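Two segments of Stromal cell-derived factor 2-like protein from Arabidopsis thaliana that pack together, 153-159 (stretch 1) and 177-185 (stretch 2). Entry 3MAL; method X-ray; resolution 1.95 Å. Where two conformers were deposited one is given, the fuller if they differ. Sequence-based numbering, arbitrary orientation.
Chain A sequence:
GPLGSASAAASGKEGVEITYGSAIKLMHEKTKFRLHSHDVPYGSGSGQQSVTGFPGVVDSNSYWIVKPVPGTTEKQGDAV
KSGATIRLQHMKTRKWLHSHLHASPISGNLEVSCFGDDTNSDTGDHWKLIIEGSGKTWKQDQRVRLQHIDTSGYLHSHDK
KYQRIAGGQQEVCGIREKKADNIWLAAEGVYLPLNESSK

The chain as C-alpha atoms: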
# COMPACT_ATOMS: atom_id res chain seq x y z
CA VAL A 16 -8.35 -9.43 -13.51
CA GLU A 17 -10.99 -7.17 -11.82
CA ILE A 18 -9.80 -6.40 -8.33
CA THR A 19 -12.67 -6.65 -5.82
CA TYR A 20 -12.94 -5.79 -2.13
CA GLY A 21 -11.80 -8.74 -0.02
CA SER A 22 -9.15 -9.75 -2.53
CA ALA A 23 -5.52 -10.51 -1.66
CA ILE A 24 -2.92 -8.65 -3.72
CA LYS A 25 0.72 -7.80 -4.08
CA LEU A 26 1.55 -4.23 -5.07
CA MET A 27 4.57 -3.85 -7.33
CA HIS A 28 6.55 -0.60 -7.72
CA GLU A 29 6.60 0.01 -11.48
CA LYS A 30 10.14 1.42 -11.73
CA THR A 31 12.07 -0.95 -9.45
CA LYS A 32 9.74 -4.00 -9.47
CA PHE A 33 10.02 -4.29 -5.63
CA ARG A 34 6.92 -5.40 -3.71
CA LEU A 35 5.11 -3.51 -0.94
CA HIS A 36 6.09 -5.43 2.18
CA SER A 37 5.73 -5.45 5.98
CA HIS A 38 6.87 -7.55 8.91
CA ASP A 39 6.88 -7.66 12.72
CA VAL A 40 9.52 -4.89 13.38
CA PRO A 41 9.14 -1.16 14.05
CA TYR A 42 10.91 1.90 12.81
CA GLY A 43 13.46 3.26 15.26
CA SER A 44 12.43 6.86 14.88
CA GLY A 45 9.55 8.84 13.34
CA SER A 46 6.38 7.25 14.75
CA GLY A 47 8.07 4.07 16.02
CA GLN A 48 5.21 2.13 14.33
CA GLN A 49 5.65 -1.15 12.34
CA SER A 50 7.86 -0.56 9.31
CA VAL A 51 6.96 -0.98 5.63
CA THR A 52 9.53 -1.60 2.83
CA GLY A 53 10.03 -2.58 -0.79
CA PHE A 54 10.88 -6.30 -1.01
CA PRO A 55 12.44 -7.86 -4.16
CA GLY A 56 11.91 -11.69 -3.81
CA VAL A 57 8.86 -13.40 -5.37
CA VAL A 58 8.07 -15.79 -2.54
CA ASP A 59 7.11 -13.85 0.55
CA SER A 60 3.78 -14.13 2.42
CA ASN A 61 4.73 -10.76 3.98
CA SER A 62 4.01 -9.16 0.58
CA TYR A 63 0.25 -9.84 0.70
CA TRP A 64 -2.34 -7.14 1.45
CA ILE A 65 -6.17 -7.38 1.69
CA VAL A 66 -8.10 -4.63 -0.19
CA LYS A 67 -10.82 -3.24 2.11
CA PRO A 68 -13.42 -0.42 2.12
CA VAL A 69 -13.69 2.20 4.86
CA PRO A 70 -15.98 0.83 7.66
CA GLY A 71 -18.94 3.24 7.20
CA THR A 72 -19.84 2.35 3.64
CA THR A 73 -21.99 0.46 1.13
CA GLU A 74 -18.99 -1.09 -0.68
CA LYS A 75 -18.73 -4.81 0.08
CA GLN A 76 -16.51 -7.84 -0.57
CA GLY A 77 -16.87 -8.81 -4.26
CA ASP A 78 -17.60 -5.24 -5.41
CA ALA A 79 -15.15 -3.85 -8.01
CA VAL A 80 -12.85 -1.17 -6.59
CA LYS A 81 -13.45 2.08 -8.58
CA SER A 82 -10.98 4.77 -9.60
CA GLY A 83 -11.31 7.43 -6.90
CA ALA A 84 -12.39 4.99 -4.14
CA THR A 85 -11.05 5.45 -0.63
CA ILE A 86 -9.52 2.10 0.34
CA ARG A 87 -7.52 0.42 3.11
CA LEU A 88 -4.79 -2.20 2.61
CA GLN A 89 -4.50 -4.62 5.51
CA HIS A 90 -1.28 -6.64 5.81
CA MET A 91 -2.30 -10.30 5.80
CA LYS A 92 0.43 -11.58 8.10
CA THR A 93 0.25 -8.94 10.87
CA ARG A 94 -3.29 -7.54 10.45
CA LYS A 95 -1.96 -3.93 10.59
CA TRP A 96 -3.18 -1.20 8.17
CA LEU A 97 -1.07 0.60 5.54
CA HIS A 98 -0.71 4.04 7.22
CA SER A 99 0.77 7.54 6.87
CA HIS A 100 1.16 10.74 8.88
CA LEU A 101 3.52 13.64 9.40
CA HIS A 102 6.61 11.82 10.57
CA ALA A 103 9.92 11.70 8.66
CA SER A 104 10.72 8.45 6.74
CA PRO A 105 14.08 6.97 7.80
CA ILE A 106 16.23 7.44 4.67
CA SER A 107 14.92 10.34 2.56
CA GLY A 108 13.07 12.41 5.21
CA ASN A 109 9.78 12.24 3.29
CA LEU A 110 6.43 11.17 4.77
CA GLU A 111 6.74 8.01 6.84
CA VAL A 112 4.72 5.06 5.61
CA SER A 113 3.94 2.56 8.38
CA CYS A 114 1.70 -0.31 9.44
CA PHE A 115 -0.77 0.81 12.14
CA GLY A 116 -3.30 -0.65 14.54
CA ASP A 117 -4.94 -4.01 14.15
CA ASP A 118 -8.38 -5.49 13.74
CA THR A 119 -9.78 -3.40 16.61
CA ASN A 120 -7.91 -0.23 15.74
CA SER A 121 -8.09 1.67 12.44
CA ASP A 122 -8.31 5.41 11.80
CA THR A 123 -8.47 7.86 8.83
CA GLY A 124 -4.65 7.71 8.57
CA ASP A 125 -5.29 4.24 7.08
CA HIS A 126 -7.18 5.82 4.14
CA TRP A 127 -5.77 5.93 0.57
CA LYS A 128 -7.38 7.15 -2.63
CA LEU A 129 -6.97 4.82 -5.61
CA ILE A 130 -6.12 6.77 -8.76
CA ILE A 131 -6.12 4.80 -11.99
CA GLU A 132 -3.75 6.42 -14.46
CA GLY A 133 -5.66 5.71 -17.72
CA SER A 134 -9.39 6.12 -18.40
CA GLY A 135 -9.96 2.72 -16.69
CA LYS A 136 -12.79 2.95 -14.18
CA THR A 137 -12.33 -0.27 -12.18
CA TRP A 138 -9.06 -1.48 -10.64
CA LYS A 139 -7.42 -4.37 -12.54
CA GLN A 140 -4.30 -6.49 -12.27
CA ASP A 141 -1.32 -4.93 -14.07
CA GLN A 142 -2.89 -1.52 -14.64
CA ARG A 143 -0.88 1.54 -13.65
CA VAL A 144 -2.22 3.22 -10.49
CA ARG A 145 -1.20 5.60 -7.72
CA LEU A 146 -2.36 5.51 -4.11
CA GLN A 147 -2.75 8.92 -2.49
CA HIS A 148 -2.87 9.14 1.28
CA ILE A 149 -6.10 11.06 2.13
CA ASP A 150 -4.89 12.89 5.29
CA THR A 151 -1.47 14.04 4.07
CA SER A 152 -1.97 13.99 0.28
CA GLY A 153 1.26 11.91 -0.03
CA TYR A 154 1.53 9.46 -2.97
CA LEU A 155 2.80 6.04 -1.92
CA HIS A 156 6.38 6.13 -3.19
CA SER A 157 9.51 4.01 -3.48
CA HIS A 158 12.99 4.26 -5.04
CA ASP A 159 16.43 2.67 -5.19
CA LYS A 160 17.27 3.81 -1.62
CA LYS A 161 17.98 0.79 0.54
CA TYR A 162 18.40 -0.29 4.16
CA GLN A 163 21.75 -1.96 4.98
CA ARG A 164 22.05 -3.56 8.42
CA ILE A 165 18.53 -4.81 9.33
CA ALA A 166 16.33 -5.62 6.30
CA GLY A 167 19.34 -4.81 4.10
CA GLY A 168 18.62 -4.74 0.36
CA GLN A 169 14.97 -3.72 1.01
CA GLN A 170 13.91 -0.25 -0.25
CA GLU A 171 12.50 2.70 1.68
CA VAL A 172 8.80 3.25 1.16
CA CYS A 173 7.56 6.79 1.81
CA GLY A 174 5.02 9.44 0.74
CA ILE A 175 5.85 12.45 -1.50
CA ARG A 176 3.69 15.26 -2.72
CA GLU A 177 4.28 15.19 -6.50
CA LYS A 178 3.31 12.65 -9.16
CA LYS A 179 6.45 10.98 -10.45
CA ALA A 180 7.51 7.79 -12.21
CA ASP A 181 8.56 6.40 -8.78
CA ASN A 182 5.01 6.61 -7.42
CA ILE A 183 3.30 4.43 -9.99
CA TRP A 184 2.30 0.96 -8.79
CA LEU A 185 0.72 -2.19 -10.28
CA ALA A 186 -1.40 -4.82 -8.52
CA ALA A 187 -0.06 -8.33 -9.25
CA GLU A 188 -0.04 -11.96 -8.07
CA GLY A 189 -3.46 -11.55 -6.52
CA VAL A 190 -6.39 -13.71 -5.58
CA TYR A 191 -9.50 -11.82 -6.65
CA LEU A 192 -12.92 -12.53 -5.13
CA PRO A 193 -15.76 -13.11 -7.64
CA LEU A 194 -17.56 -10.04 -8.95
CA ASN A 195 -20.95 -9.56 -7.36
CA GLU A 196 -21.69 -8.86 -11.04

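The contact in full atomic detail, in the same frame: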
# COMPACT_ATOMS: atom_id res chain seq x y z
N GLY A 153 0.07 12.60 0.47
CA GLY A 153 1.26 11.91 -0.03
C GLY A 153 0.95 10.74 -0.98
O GLY A 153 0.05 9.94 -0.69
N TYR A 154 1.63 10.65 -2.12
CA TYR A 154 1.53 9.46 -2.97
C TYR A 154 2.47 8.41 -2.40
O TYR A 154 3.61 8.73 -2.06
CB TYR A 154 1.93 9.77 -4.43
CG TYR A 154 1.03 10.78 -5.06
CD1 TYR A 154 -0.26 10.42 -5.47
CD2 TYR A 154 1.43 12.11 -5.19
CE1 TYR A 154 -1.11 11.34 -6.05
CE2 TYR A 154 0.57 13.05 -5.78
CZ TYR A 154 -0.71 12.64 -6.20
OH TYR A 154 -1.60 13.53 -6.77
N LEU A 155 1.96 7.18 -2.27
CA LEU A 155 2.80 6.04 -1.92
C LEU A 155 3.96 5.98 -2.92
O LEU A 155 3.76 5.95 -4.15
CB LEU A 155 1.96 4.74 -1.99
CG LEU A 155 2.71 3.48 -1.56
CD1 LEU A 155 2.93 3.50 -0.04
CD2 LEU A 155 1.90 2.24 -1.98
N HIS A 156 5.18 5.89 -2.40
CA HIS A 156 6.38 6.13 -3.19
C HIS A 156 7.46 5.13 -2.80
O HIS A 156 7.55 4.76 -1.64
CB HIS A 156 6.88 7.55 -2.88
CG HIS A 156 7.86 8.08 -3.88
ND1 HIS A 156 9.22 7.92 -3.74
CD2 HIS A 156 7.67 8.79 -5.02
CE1 HIS A 156 9.84 8.50 -4.76
NE2 HIS A 156 8.92 9.04 -5.54
N SER A 157 8.25 4.68 -3.78
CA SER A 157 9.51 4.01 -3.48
C SER A 157 10.60 4.45 -4.47
O SER A 157 10.38 5.29 -5.35
CB SER A 157 9.35 2.48 -3.46
OG SER A 157 10.37 1.88 -2.67
N HIS A 158 11.79 3.88 -4.28
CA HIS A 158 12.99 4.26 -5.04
C HIS A 158 14.16 3.36 -4.65
O HIS A 158 14.09 2.63 -3.67
CB HIS A 158 13.40 5.73 -4.81
CG HIS A 158 13.19 6.25 -3.41
ND1 HIS A 158 12.99 7.59 -3.14
CD2 HIS A 158 13.11 5.61 -2.22
CE1 HIS A 158 12.82 7.76 -1.84
NE2 HIS A 158 12.89 6.57 -1.25
N ASP A 159 15.23 3.45 -5.41
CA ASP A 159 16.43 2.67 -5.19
C ASP A 159 17.24 3.30 -4.04
O ASP A 159 18.37 3.76 -4.24
CB ASP A 159 17.24 2.66 -6.49
CG ASP A 159 18.42 1.73 -6.45
OD1 ASP A 159 18.41 0.76 -5.67
OD2 ASP A 159 19.38 1.99 -7.19
N GLU A 177 4.42 15.08 -5.04
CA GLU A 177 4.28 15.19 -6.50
C GLU A 177 4.15 13.84 -7.20
O GLU A 177 4.82 12.86 -6.83
CB GLU A 177 5.53 15.89 -7.09
CG GLU A 177 5.77 17.32 -6.59
CD GLU A 177 6.28 17.36 -5.16
OE1 GLU A 177 7.14 16.55 -4.79
OE2 GLU A 177 5.79 18.20 -4.41
N LYS A 178 3.37 13.81 -8.28
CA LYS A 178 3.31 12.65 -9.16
C LYS A 178 4.63 12.48 -9.87
O LYS A 178 5.15 13.43 -10.48
CB LYS A 178 2.17 12.78 -10.19
CG LYS A 178 0.81 12.95 -9.57
CD LYS A 178 -0.30 12.79 -10.62
CE LYS A 178 -1.63 12.67 -9.94
NZ LYS A 178 -2.72 12.39 -10.92
N LYS A 179 5.21 11.29 -9.76
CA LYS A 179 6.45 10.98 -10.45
C LYS A 179 6.41 9.54 -10.91
O LYS A 179 5.54 8.76 -10.49
CB LYS A 179 7.66 11.17 -9.52
CG LYS A 179 7.87 12.58 -9.00
CD LYS A 179 9.15 12.64 -8.14
CE LYS A 179 9.41 14.06 -7.65
NZ LYS A 179 10.65 14.18 -6.81
N ALA A 180 7.37 9.17 -11.75
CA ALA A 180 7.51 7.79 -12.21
C ALA A 180 7.64 6.80 -11.03
O ALA A 180 7.10 5.70 -11.07
CB ALA A 180 8.72 7.67 -13.15
N ASP A 181 8.34 7.23 -9.98
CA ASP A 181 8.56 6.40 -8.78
C ASP A 181 7.37 6.34 -7.82
O ASP A 181 7.50 5.80 -6.72
CB ASP A 181 9.79 6.89 -7.99
CG ASP A 181 11.12 6.51 -8.64
OD1 ASP A 181 11.23 5.44 -9.27
OD2 ASP A 181 12.08 7.29 -8.50
N ASN A 182 6.22 6.91 -8.19
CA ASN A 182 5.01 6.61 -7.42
C ASN A 182 3.88 5.93 -8.22
O ASN A 182 2.72 6.01 -7.86
CB ASN A 182 4.53 7.76 -6.48
CG ASN A 182 4.55 9.12 -7.13
OD1 ASN A 182 3.84 9.37 -8.12
ND2 ASN A 182 5.32 10.06 -6.54
N ILE A 183 4.26 5.27 -9.30
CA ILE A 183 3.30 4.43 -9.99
C ILE A 183 3.47 2.98 -9.52
O ILE A 183 4.59 2.47 -9.31
CB ILE A 183 3.34 4.60 -11.52
CG1 ILE A 183 2.19 3.82 -12.18
CG2 ILE A 183 4.69 4.23 -12.09
CD1 ILE A 183 2.48 2.36 -12.46
N TRP A 184 2.33 2.34 -9.27
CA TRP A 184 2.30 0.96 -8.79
C TRP A 184 1.37 0.11 -9.67
O TRP A 184 0.54 0.64 -10.41
CB TRP A 184 1.79 0.93 -7.33
CG TRP A 184 2.71 1.64 -6.36
CD1 TRP A 184 2.78 2.99 -6.14
CD2 TRP A 184 3.67 1.04 -5.48
NE1 TRP A 184 3.73 3.27 -5.18
CE2 TRP A 184 4.29 2.09 -4.76
CE3 TRP A 184 4.08 -0.27 -5.23
CZ2 TRP A 184 5.30 1.86 -3.80
CZ3 TRP A 184 5.07 -0.51 -4.28
CH2 TRP A 184 5.66 0.56 -3.57
N LEU A 185 1.52 -1.20 -9.55
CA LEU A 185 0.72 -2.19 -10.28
C LEU A 185 0.30 -3.32 -9.31
O LEU A 185 1.15 -3.89 -8.60
CB LEU A 185 1.55 -2.78 -11.43
CG LEU A 185 2.23 -1.76 -12.38
CD1 LEU A 185 3.64 -2.14 -12.76
CD2 LEU A 185 1.42 -1.54 -13.62
O HOH W 1 1.17 6.26 -5.56

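The contact is made by a strand through Tyr154, Leu155 and His156 lying against a bent segment that runs from Glu177 to Trp184. Two hydrogen bonds cross, one from the Trp184 side chain to the strand's backbone and one between backbones; the Asn182 side chain bonds within its own segment.

Trp184 shows the first most clearly. With chi1 at m (-63°) and chi2 at 80°, the CA-to-CB bond of Trp184 points toward the strand, and NE1 of the ring donates to Leu155 O at 2.9 Å, with an angle of 159° at the hydrogen. The same ring is used twice. Leu155, in the t, p rotamer, starts sideways from the strand, yet its end comes nearer: CD2 lies over the face of the indole, 3.7 Å from Trp184 CE2 and 3.9 Å from the centroid of the five-membered ring, a CH-pi contact 22° off the normal. One leucine thus gives its carbonyl to the indole N-H and a methyl to the ring face. Next to NE1 along the ring edge, Trp184 CZ2 lies 4.1 Å from Ser157 CB.

Asn182 braces the bent segment from within. Its chi1 is p (45°), and the amide is used at both ends: ND2 donates to Glu177 O at 2.9 Å, while OD1 accepts from Lys179 N at 2.9 Å with a nearly straight angle of 175°. The backbone adds Asn182 N to Lys179 O at 3.0 Å. Held this way, the side chain packs against the strand, its CG 3.8 Å from Tyr154 CB and its CB 3.0 Å from Leu155 O. A water lies within hydrogen-bonding distance of two carbonyls that could not bond to each other, its O 3.0 Å from Leu155 O and 2.8 Å from Asn182 O.

Tyr154, m with chi2 at -75°, has its CA-to-CB bond toward the bent segment and has the largest covered area of any residue here. Its ring runs alongside the backbone at Glu177, with CD2 3.8 Å from Glu177 C, and its OH comes within 3.3 Å of Lys178 CE. Lys178, extended after an m chi1, lays its aliphatic chain beside the tyrosine.

His156 takes t with chi2 at -91°, which brings the imidazole over to the turn. Asn182 ND2 sits at the ring edge, 3.1 Å from His156 CD2, while Asp181 O lies over one face; His156 NE2 is 3.4 Å from Asp181 CB. Farther along, Ser157 N donates to Asp181 O at 3.2 Å, although the position of that oxygen is less certain.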